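Local coordinates for protein mannan endo-1,4-beta-mannosidase (Bacillus subtilis, PDB 3CBW) that hydrolyses internal beta-1,4-mannosidic linkages in mannan, galactomannan and glucomannan as a secreted endo-acting glycosidase of family 26, at residues P128-N131 with D132-K135; I137-S140 with S141-E144; F290-A293 with I294-Y298. The protein carries 3 engineered substitutions. One frame throughout, in Å; residues are numbered along the deposited sequence.

Contact 1 of 3, residues P128-N131 with D132-K135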
ATOM      1  N   PRO A 128      17.259  13.299   2.701  1.00 10.79           N
ATOM      2  CA  PRO A 128      17.835  12.164   3.423  1.00 10.23           C
ATOM      3  C   PRO A 128      18.404  12.589   4.767  1.00 10.07           C
ATOM      4  O   PRO A 128      18.757  13.763   4.956  1.00 10.02           O
ATOM      5  CB  PRO A 128      18.964  11.686   2.504  1.00 10.16           C
ATOM      6  CG  PRO A 128      19.352  12.899   1.732  1.00 11.65           C
ATOM      7  CD  PRO A 128      18.087  13.714   1.557  1.00 10.98           C
ATOM      8  N   ILE A 129      18.487  11.629   5.679  1.00  9.69           N
ATOM      9  CA  ILE A 129      18.963  11.874   7.028  1.00 10.16           C
ATOM     10  C   ILE A 129      20.020  10.866   7.407  1.00  9.84           C
ATOM     11  O   ILE A 129      20.130   9.803   6.801  1.00  9.68           O
ATOM     12  CB  ILE A 129      17.794  11.884   8.050  1.00 10.41           C
ATOM     13  CG1 ILE A 129      17.077  10.523   8.101  1.00 10.26           C
ATOM     14  CG2 ILE A 129      16.844  13.028   7.713  1.00 11.37           C
ATOM     15  CD1 ILE A 129      16.063  10.416   9.239  1.00 11.09           C
ATOM     16  N   THR A 130      20.817  11.218   8.408  1.00 10.13           N
ATOM     17  CA  THR A 130      21.858  10.333   8.869  1.00 10.51           C
ATOM     18  C   THR A 130      21.284   9.307   9.841  1.00 10.30           C
ATOM     19  O   THR A 130      20.167   9.464  10.351  1.00  9.88           O
ATOM     20  CB  THR A 130      22.947  11.117   9.621  1.00 10.69           C
ATOM     21  OG1 THR A 130      22.363  11.659  10.810  1.00 11.30           O
ATOM     22  CG2 THR A 130      23.546  12.259   8.757  1.00 11.74           C
ATOM     23  N   ASN A 131      22.050   8.261  10.104  1.00 10.50           N
ATOM     24  CA  ASN A 131      21.638   7.273  11.102  1.00 11.09           C
ATOM     25  C   ASN A 131      21.475   7.872  12.491  1.00 11.36           C
ATOM     26  O   ASN A 131      20.577   7.467  13.236  1.00 11.55           O
ATOM     27  CB  ASN A 131      22.574   6.070  11.113  1.00 11.71           C
ATOM     28  CG  ASN A 131      22.398   5.187   9.890  1.00 13.15           C
ATOM     29  OD1 ASN A 131      21.330   5.165   9.268  1.00 12.99           O
ATOM     30  ND2 ASN A 131      23.437   4.439   9.552  1.00 14.36           N
ATOM     31  N   ASP A 132      22.302   8.855  12.843  1.00 11.76           N
ATOM     32  CA  ASP A 132      22.152   9.521  14.139  1.00 12.53           C
ATOM     33  C   ASP A 132      20.814  10.272  14.224  1.00 12.06           C
ATOM     34  O   ASP A 132      20.143  10.240  15.264  1.00 12.68           O
ATOM     35  CB  ASP A 132      23.323  10.473  14.407  1.00 13.86           C
ATOM     36  CG  ASP A 132      24.606   9.754  14.840  1.00 16.91           C
ATOM     37  OD1 ASP A 132      24.590   8.532  15.105  1.00 20.43           O
ATOM     38  OD2 ASP A 132      25.651  10.439  14.912  1.00 21.03           O
ATOM     39  N   GLN A 133      20.412  10.934  13.137  1.00 11.13           N
ATOM     40  CA  GLN A 133      19.111  11.594  13.093  1.00 11.25           C
ATOM     41  C   GLN A 133      17.961  10.587  13.164  1.00 11.13           C
ATOM     42  O   GLN A 133      16.960  10.805  13.858  1.00 11.87           O
ATOM     43  CB  GLN A 133      18.982  12.431  11.829  1.00 10.90           C
ATOM     44  CG  GLN A 133      19.823  13.695  11.841  1.00 12.45           C
ATOM     45  CD  GLN A 133      19.783  14.411  10.512  1.00 12.45           C
ATOM     46  OE1 GLN A 133      20.077  13.830   9.462  1.00 11.76           O
ATOM     47  NE2 GLN A 133      19.397  15.675  10.542  1.00 15.33           N
ATOM     48  N   TYR A 134      18.115   9.482  12.438  1.00 10.66           N
ATOM     49  CA  TYR A 134      17.113   8.418  12.414  1.00 10.52           C
ATOM     50  C   TYR A 134      16.927   7.819  13.819  1.00 10.73           C
ATOM     51  O   TYR A 134      15.802   7.553  14.254  1.00 10.65           O
ATOM     52  CB  TYR A 134      17.570   7.358  11.421  1.00 10.56           C
ATOM     53  CG  TYR A 134      16.512   6.543  10.703  1.00 10.33           C
ATOM     54  CD1 TYR A 134      16.413   6.605   9.314  1.00 10.27           C
ATOM     55  CD2 TYR A 134      15.682   5.650  11.384  1.00 10.91           C
ATOM     56  CE1 TYR A 134      15.504   5.820   8.617  1.00  9.26           C
ATOM     57  CE2 TYR A 134      14.762   4.859  10.689  1.00 10.56           C
ATOM     58  CZ  TYR A 134      14.679   4.958   9.309  1.00 10.24           C
ATOM     59  OH  TYR A 134      13.776   4.166   8.637  1.00 11.02           O
ATOM     60  N   LYS A 135      18.029   7.636  14.545  1.00 11.28           N
ATOM     61  CA  LYS A 135      17.950   7.137  15.924  1.00 12.11           C
ATOM     62  C   LYS A 135      17.126   8.058  16.807  1.00 12.16           C
ATOM     63  O   LYS A 135      16.380   7.582  17.667  1.00 13.12           O
ATOM     64  CB  LYS A 135      19.340   6.943  16.534  1.00 12.48           C
ATOM     65  CG  LYS A 135      20.085   5.736  16.014  1.00 14.97           C
ATOM     66  CD  LYS A 135      21.545   5.743  16.460  1.00 18.58           C
ATOM     67  CE  LYS A 135      22.190   4.393  16.211  1.00 22.40           C
ATOM     68  NZ  LYS A 135      21.740   3.380  17.208  1.00 25.46           N
TER
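Thr130 and Gln133 form a capping box at the start of helix 131-138, a short helix in the excursion that follows strand 108-114 of the family 26 barrel. Thr130 is the N-cap: its OG1 takes the backbone N-H of Gln133 at 3.1 Å. The return bond runs from the Thr130 backbone N to Gln133 OE1, 2.9 Å long and nearly straight at 167°, with the donor in the amide carbonyl plane on a lone pair. The two side chains thus each hold the other residue's main chain.

Gln133 can be traced outward. Gln133 CB lies 3.5 Å from Thr130 O, and Gln133 CG passes 3.4 Å from Thr130 OG1. CD follows with the chain extended, and the turn at chi3 (-55°) brings OE1 back onto the Thr130 N-H. OE1 also lies against CA and CB of Ile129, so the residue before the cap packs on the amide that closes the box.

Ile129 sends its CD1 the other way, to Tyr134, whose ring it meets obliquely while the two side chains cross at about a right angle. The Tyr134 ring reaches inward to helix 194-214, touching Leu199 and Leu203, and its OH bonds to Trp184 O. Arg196 of that helix binds both Ile129 O and Asn131 OD1, tying the cap to the neighbouring helix.

The first turn of the helix is closed by Tyr134 N to Thr130 O and by Lys135 N to Asn131 O, both 2.9 Å, with Lys135 CG resting 3.3 Å from Asn131 O.

Contact 2 of 3, residues I137-S140 with S141-E144. Engineered in segment 141-144: Ser141 (natural residue Ala), Val143 (natural residue Ala).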
ATOM      1  N   ILE A 137      14.623   9.975  15.875  1.00 12.20           N
ATOM      2  CA  ILE A 137      13.223   9.795  15.486  1.00 12.30           C
ATOM      3  C   ILE A 137      12.586   8.610  16.216  1.00 12.24           C
ATOM      4  O   ILE A 137      11.404   8.647  16.556  1.00 12.03           O
ATOM      5  CB  ILE A 137      13.106   9.633  13.944  1.00 11.74           C
ATOM      6  CG1 ILE A 137      13.515  10.945  13.252  1.00 11.77           C
ATOM      7  CG2 ILE A 137      11.690   9.152  13.538  1.00 12.19           C
ATOM      8  CD1 ILE A 137      13.635  10.866  11.720  1.00 12.10           C
ATOM      9  N   LEU A 138      13.375   7.571  16.469  1.00 12.98           N
ATOM     10  CA  LEU A 138      12.901   6.355  17.131  1.00 14.12           C
ATOM     11  C   LEU A 138      12.684   6.530  18.621  1.00 15.07           C
ATOM     12  O   LEU A 138      11.997   5.724  19.253  1.00 15.92           O
ATOM     13  CB  LEU A 138      13.881   5.209  16.888  1.00 14.36           C
ATOM     14  CG  LEU A 138      13.907   4.722  15.442  1.00 14.49           C
ATOM     15  CD1 LEU A 138      15.081   3.806  15.223  1.00 16.69           C
ATOM     16  CD2 LEU A 138      12.612   4.000  15.118  1.00 15.43           C
ATOM     17  N   ASP A 139      13.264   7.590  19.171  1.00 15.46           N
ATOM     18  CA  ASP A 139      13.283   7.844  20.601  1.00 16.37           C
ATOM     19  C   ASP A 139      12.176   8.835  20.911  1.00 16.25           C
ATOM     20  O   ASP A 139      12.285  10.013  20.587  1.00 15.48           O
ATOM     21  CB  ASP A 139      14.666   8.391  20.981  1.00 16.89           C
ATOM     22  CG  ASP A 139      14.797   8.754  22.452  1.00 18.57           C
ATOM     23  OD1 ASP A 139      13.789   8.760  23.193  1.00 18.30           O
ATOM     24  OD2 ASP A 139      15.941   9.062  22.847  1.00 20.02           O
ATOM     25  N   SER A 140      11.109   8.343  21.543  1.00 16.73           N
ATOM     26  CA  SER A 140       9.920   9.151  21.827  1.00 17.17           C
ATOM     27  C   SER A 140      10.189  10.372  22.715  1.00 17.51           C
ATOM     28  O   SER A 140       9.358  11.278  22.797  1.00 18.30           O
ATOM     29  CB  SER A 140       8.812   8.283  22.437  1.00 17.39           C
ATOM     30  OG  SER A 140       8.281   7.392  21.467  1.00 18.57           O
ATOM     31  N   SER A 141      11.354  10.398  23.356  1.00 17.85           N
ATOM     32  CA  SER A 141      11.731  11.495  24.247  1.00 17.89           C
ATOM     33  C   SER A 141      12.414  12.688  23.554  1.00 17.30           C
ATOM     34  O   SER A 141      12.649  13.711  24.191  1.00 17.70           O
ATOM     35  CB  SER A 141      12.608  10.973  25.395  1.00 18.61           C
ATOM     36  OG  SER A 141      13.934  10.712  24.962  1.00 19.66           O
ATOM     37  N   THR A 142      12.732  12.576  22.263  1.00 15.77           N
ATOM     38  CA  THR A 142      13.402  13.680  21.556  1.00 15.03           C
ATOM     39  C   THR A 142      12.386  14.535  20.815  1.00 14.54           C
ATOM     40  O   THR A 142      11.235  14.125  20.636  1.00 13.92           O
ATOM     41  CB  THR A 142      14.421  13.181  20.517  1.00 14.79           C
ATOM     42  OG1 THR A 142      13.724  12.489  19.468  1.00 13.78           O
ATOM     43  CG2 THR A 142      15.446  12.273  21.157  1.00 15.29           C
ATOM     44  N   VAL A 143      12.796  15.715  20.364  1.00 14.00           N
ATOM     45  CA  VAL A 143      11.903  16.528  19.538  1.00 14.44           C
ATOM     46  C   VAL A 143      11.501  15.773  18.259  1.00 13.32           C
ATOM     47  O   VAL A 143      10.350  15.849  17.830  1.00 12.60           O
ATOM     48  CB  VAL A 143      12.476  17.933  19.215  1.00 14.75           C
ATOM     49  CG1 VAL A 143      13.707  17.856  18.319  1.00 15.75           C
ATOM     50  CG2 VAL A 143      11.396  18.817  18.590  1.00 16.37           C
ATOM     51  N   GLU A 144      12.448  15.025  17.691  1.00 12.50           N
ATOM     52  CA  GLU A 144      12.225  14.233  16.477  1.00 12.55           C
ATOM     53  C   GLU A 144      11.174  13.141  16.738  1.00 12.19           C
ATOM     54  O   GLU A 144      10.240  12.949  15.949  1.00 12.23           O
ATOM     55  CB  GLU A 144      13.539  13.607  16.005  1.00 13.14           C
ATOM     56  CG  GLU A 144      14.563  14.615  15.452  1.00 13.47           C
ATOM     57  CD  GLU A 144      15.455  15.253  16.514  1.00 14.71           C
ATOM     58  OE1 GLU A 144      15.326  14.915  17.709  1.00 15.07           O
ATOM     59  OE2 GLU A 144      16.303  16.088  16.130  1.00 16.88           O
TER
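A surface turn between two helices brings Asp139 against Ser141 and Thr142, where helix 131-138 ends and the long helix 143-163 begins on the outside of the family 26 barrel. The chain reverses in a type I beta turn from Asp139 to Thr142, closed by a 3.1 Å bond from Thr142 N to Asp139 O. This bond is almost straight at the hydrogen, although the donor stands well above the carbonyl plane.

Asp139 adds an Asx turn, its OD1 accepting from Ser141 N. With CG anti to the backbone N (chi1 178°), the carboxylate is carried forward to Ser141, and OD1 takes two bonds there. The Ser141 backbone N lies 2.9 Å from Asp139 OD1 and meets it from above the carboxylate plane. Ser141 OG donates to Asp139 OD1 at 2.6 Å, on the syn side but 32° out of the carboxylate plane, from the same face as the N-H. Ser141 is an engineered residue, alanine in the natural sequence, so this hydroxyl bond belongs to the construct. The other carboxylate oxygen, Asp139 OD2, faces the Thr142 methyl CG2 at 3.7 Å.

Thr142 turns its OG1 between its own N and carbonyl carbon (chi1 66°), where it bonds to Gly145 N and to Lys136 O, linking the N-terminus of helix 143-163 to the last turn of helix 131-138. Where the two helix ends come together, Ile137 CG1 lies 3.8 Å from Glu144 CB, the two side chains crossing at about a right angle. Ser140 OG bonds to Lys206 of helix 194-214 and to Asn149. Together these features make a tight link between two helices in which a type I turn with an Asx turn runs straight into a threonine N-cap.

Contact 3 of 3, residues F290-A293 with I294-Y298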
ATOM      1  N   PHE A 290       0.893  -6.242 -18.818  1.00 10.09           N
ATOM      2  CA  PHE A 290       1.088  -6.411 -17.370  1.00  9.82           C
ATOM      3  C   PHE A 290       0.248  -7.570 -16.821  1.00 10.39           C
ATOM      4  O   PHE A 290       0.757  -8.419 -16.085  1.00 10.27           O
ATOM      5  CB  PHE A 290       0.771  -5.098 -16.649  1.00  9.72           C
ATOM      6  CG  PHE A 290       0.787  -5.199 -15.148  1.00  8.84           C
ATOM      7  CD1 PHE A 290       1.957  -5.548 -14.466  1.00 10.07           C
ATOM      8  CD2 PHE A 290      -0.356  -4.901 -14.410  1.00  9.00           C
ATOM      9  CE1 PHE A 290       1.976  -5.623 -13.068  1.00 11.12           C
ATOM     10  CE2 PHE A 290      -0.344  -4.977 -13.023  1.00  9.82           C
ATOM     11  CZ  PHE A 290       0.823  -5.331 -12.354  1.00 11.05           C
ATOM     12  N   ILE A 291      -1.026  -7.631 -17.200  1.00 10.44           N
ATOM     13  CA  ILE A 291      -1.841  -8.764 -16.761  1.00 10.95           C
ATOM     14  C   ILE A 291      -1.349 -10.084 -17.366  1.00 10.77           C
ATOM     15  O   ILE A 291      -1.385 -11.117 -16.701  1.00 10.96           O
ATOM     16  CB  ILE A 291      -3.383  -8.549 -16.941  1.00 11.72           C
ATOM     17  CG1 ILE A 291      -4.180  -9.616 -16.179  1.00 12.95           C
ATOM     18  CG2 ILE A 291      -3.780  -8.503 -18.408  1.00 12.49           C
ATOM     19  CD1 ILE A 291      -4.032  -9.578 -14.677  1.00 14.56           C
ATOM     20  N   ASN A 292      -0.870 -10.054 -18.607  1.00 10.48           N
ATOM     21  CA  ASN A 292      -0.296 -11.251 -19.185  1.00 10.72           C
ATOM     22  C   ASN A 292       0.949 -11.704 -18.422  1.00 10.52           C
ATOM     23  O   ASN A 292       1.130 -12.889 -18.174  1.00 10.60           O
ATOM     24  CB  ASN A 292       0.038 -11.051 -20.656  1.00 11.98           C
ATOM     25  CG  ASN A 292       0.570 -12.314 -21.288  1.00 12.76           C
ATOM     26  OD1 ASN A 292       1.777 -12.487 -21.448  1.00 13.46           O
ATOM     27  ND2 ASN A 292      -0.333 -13.242 -21.588  1.00 14.72           N
ATOM     28  N   ALA A 293       1.810 -10.754 -18.067  1.00  9.68           N
ATOM     29  CA  ALA A 293       3.001 -11.055 -17.262  1.00  9.43           C
ATOM     30  C   ALA A 293       2.630 -11.643 -15.904  1.00  9.47           C
ATOM     31  O   ALA A 293       3.283 -12.569 -15.419  1.00 10.16           O
ATOM     32  CB  ALA A 293       3.876  -9.825 -17.103  1.00  9.37           C
ATOM     33  N   ILE A 294       1.569 -11.124 -15.290  1.00  9.08           N
ATOM     34  CA  ILE A 294       1.096 -11.730 -14.043  1.00  9.48           C
ATOM     35  C   ILE A 294       0.760 -13.207 -14.245  1.00  9.99           C
ATOM     36  O   ILE A 294       1.199 -14.062 -13.467  1.00 10.18           O
ATOM     37  CB  ILE A 294      -0.096 -10.951 -13.439  1.00  9.46           C
ATOM     38  CG1 ILE A 294       0.405  -9.650 -12.815  1.00 10.13           C
ATOM     39  CG2 ILE A 294      -0.803 -11.779 -12.394  1.00  9.79           C
ATOM     40  CD1 ILE A 294      -0.685  -8.646 -12.482  1.00 11.47           C
ATOM     41  N   LYS A 295       0.014 -13.503 -15.304  1.00 10.81           N
ATOM     42  CA  LYS A 295      -0.382 -14.885 -15.561  1.00 12.21           C
ATOM     43  C   LYS A 295       0.825 -15.788 -15.806  1.00 12.15           C
ATOM     44  O   LYS A 295       0.871 -16.928 -15.335  1.00 13.45           O
ATOM     45  CB  LYS A 295      -1.313 -14.960 -16.758  1.00 12.83           C
ATOM     46  CG  LYS A 295      -2.629 -14.282 -16.557  1.00 15.64           C
ATOM     47  CD  LYS A 295      -3.502 -14.598 -17.728  1.00 19.99           C
ATOM     48  CE  LYS A 295      -4.747 -13.786 -17.671  1.00 22.96           C
ATOM     49  NZ  LYS A 295      -5.858 -14.408 -18.447  1.00 24.98           N
ATOM     50  N   GLN A 296       1.810 -15.285 -16.541  1.00 12.04           N
ATOM     51  CA  GLN A 296       2.966 -16.105 -16.924  1.00 13.15           C
ATOM     52  C   GLN A 296       4.093 -16.140 -15.894  1.00 13.73           C
ATOM     53  O   GLN A 296       4.790 -17.154 -15.767  1.00 15.06           O
ATOM     54  CB  GLN A 296       3.551 -15.603 -18.248  1.00 13.36           C
ATOM     55  CG  GLN A 296       2.632 -15.742 -19.447  1.00 15.27           C
ATOM     56  CD  GLN A 296       3.411 -15.860 -20.737  1.00 16.45           C
ATOM     57  OE1 GLN A 296       4.217 -16.781 -20.898  1.00 19.50           O
ATOM     58  NE2 GLN A 296       3.195 -14.925 -21.654  1.00 15.26           N
ATOM     59  N   LYS A 297       4.299 -15.022 -15.198  1.00 12.98           N
ATOM     60  CA  LYS A 297       5.507 -14.784 -14.387  1.00 13.30           C
ATOM     61  C   LYS A 297       5.199 -14.603 -12.895  1.00 12.12           C
ATOM     62  O   LYS A 297       6.026 -14.920 -12.057  1.00 13.03           O
ATOM     63  CB  LYS A 297       6.251 -13.514 -14.851  1.00 13.05           C
ATOM     64  CG  LYS A 297       6.540 -13.373 -16.360  1.00 15.90           C
ATOM     65  CD  LYS A 297       7.483 -14.439 -16.899  1.00 17.97           C
ATOM     66  CE  LYS A 297       8.902 -14.287 -16.374  1.00 18.70           C
ATOM     67  NZ  LYS A 297       9.741 -15.369 -16.961  1.00 19.54           N
ATOM     68  N   TYR A 298       4.032 -14.047 -12.565  1.00 10.79           N
ATOM     69  CA  TYR A 298       3.742 -13.655 -11.175  1.00 10.48           C
ATOM     70  C   TYR A 298       2.368 -14.170 -10.724  1.00  9.99           C
ATOM     71  O   TYR A 298       1.544 -13.402 -10.230  1.00  9.88           O
ATOM     72  CB  TYR A 298       3.825 -12.117 -11.004  1.00 10.68           C
ATOM     73  CG  TYR A 298       4.892 -11.419 -11.831  1.00 10.61           C
ATOM     74  CD1 TYR A 298       6.259 -11.615 -11.589  1.00 11.11           C
ATOM     75  CD2 TYR A 298       4.532 -10.541 -12.852  1.00 10.07           C
ATOM     76  CE1 TYR A 298       7.230 -10.957 -12.360  1.00 11.53           C
ATOM     77  CE2 TYR A 298       5.494  -9.884 -13.619  1.00 11.53           C
ATOM     78  CZ  TYR A 298       6.834 -10.108 -13.377  1.00 11.19           C
ATOM     79  OH  TYR A 298       7.788  -9.460 -14.146  1.00 12.33           O
TER
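Ile294 CD1 sits over one face of the Phe290 ring, a CH-pi contact 3.9 Å from the ring centroid and 23° off its normal, on the crossover helix 287-297 of a beta-alpha-beta unit of the barrel. Ile294 CD1 is displaced toward the rim, 3.6 Å from Phe290 CZ. Ile294 CG1 lies anti to its carbonyl carbon (chi1 -74°), which directs CD1 back along the helix to this ring, and Ile291 CD1 touches the same methyl. Phe273 of strand 271-278 meets the rings of both Phe290 and Tyr298 edge-to-face.

Near the C-terminal end, Tyr298 CE2 packs on Ala293 CB at 3.8 Å. Ala293 O accepts a 2.7 Å bond from Lys297 N and a weak one from Tyr298 N, which bonds chiefly to Ile294 O.

On the outward side, Gln296 NE2 donates to Asn292 OD1 at 2.8 Å. The oxygen lies close to the Gln296 amide plane, yet the two amides are 79° apart. Lys295 forms a salt bridge with Asp325. Asn292 OD1 also accepts from the Tyr256 hydroxyl; two donors thus fix this amide at the polar edge, while apolar and CH-pi contacts fit Phe290 and Ile294 against strand 271-278.

In the fold
Contacts 1 and 2 follow each other along helix 131-138, one capping its start and the other turning the chain at its end into helix 143-163. They touch through Ile129 CD1 and Ile137 CD1, 3.5 Å apart, and both make bonds to helix 194-214. Contact 2 is the surface one and is mainly polar, whereas contact 1 is partly buried and adds an isoleucine-tyrosine packing to its cap. Contact 3 lies on the opposite side of the chain's centre from contact 2, their centres about 44 Å apart. Within the crossover helix between strands 271-278 and 301-306, it has the most buried residues and the most aromatic character.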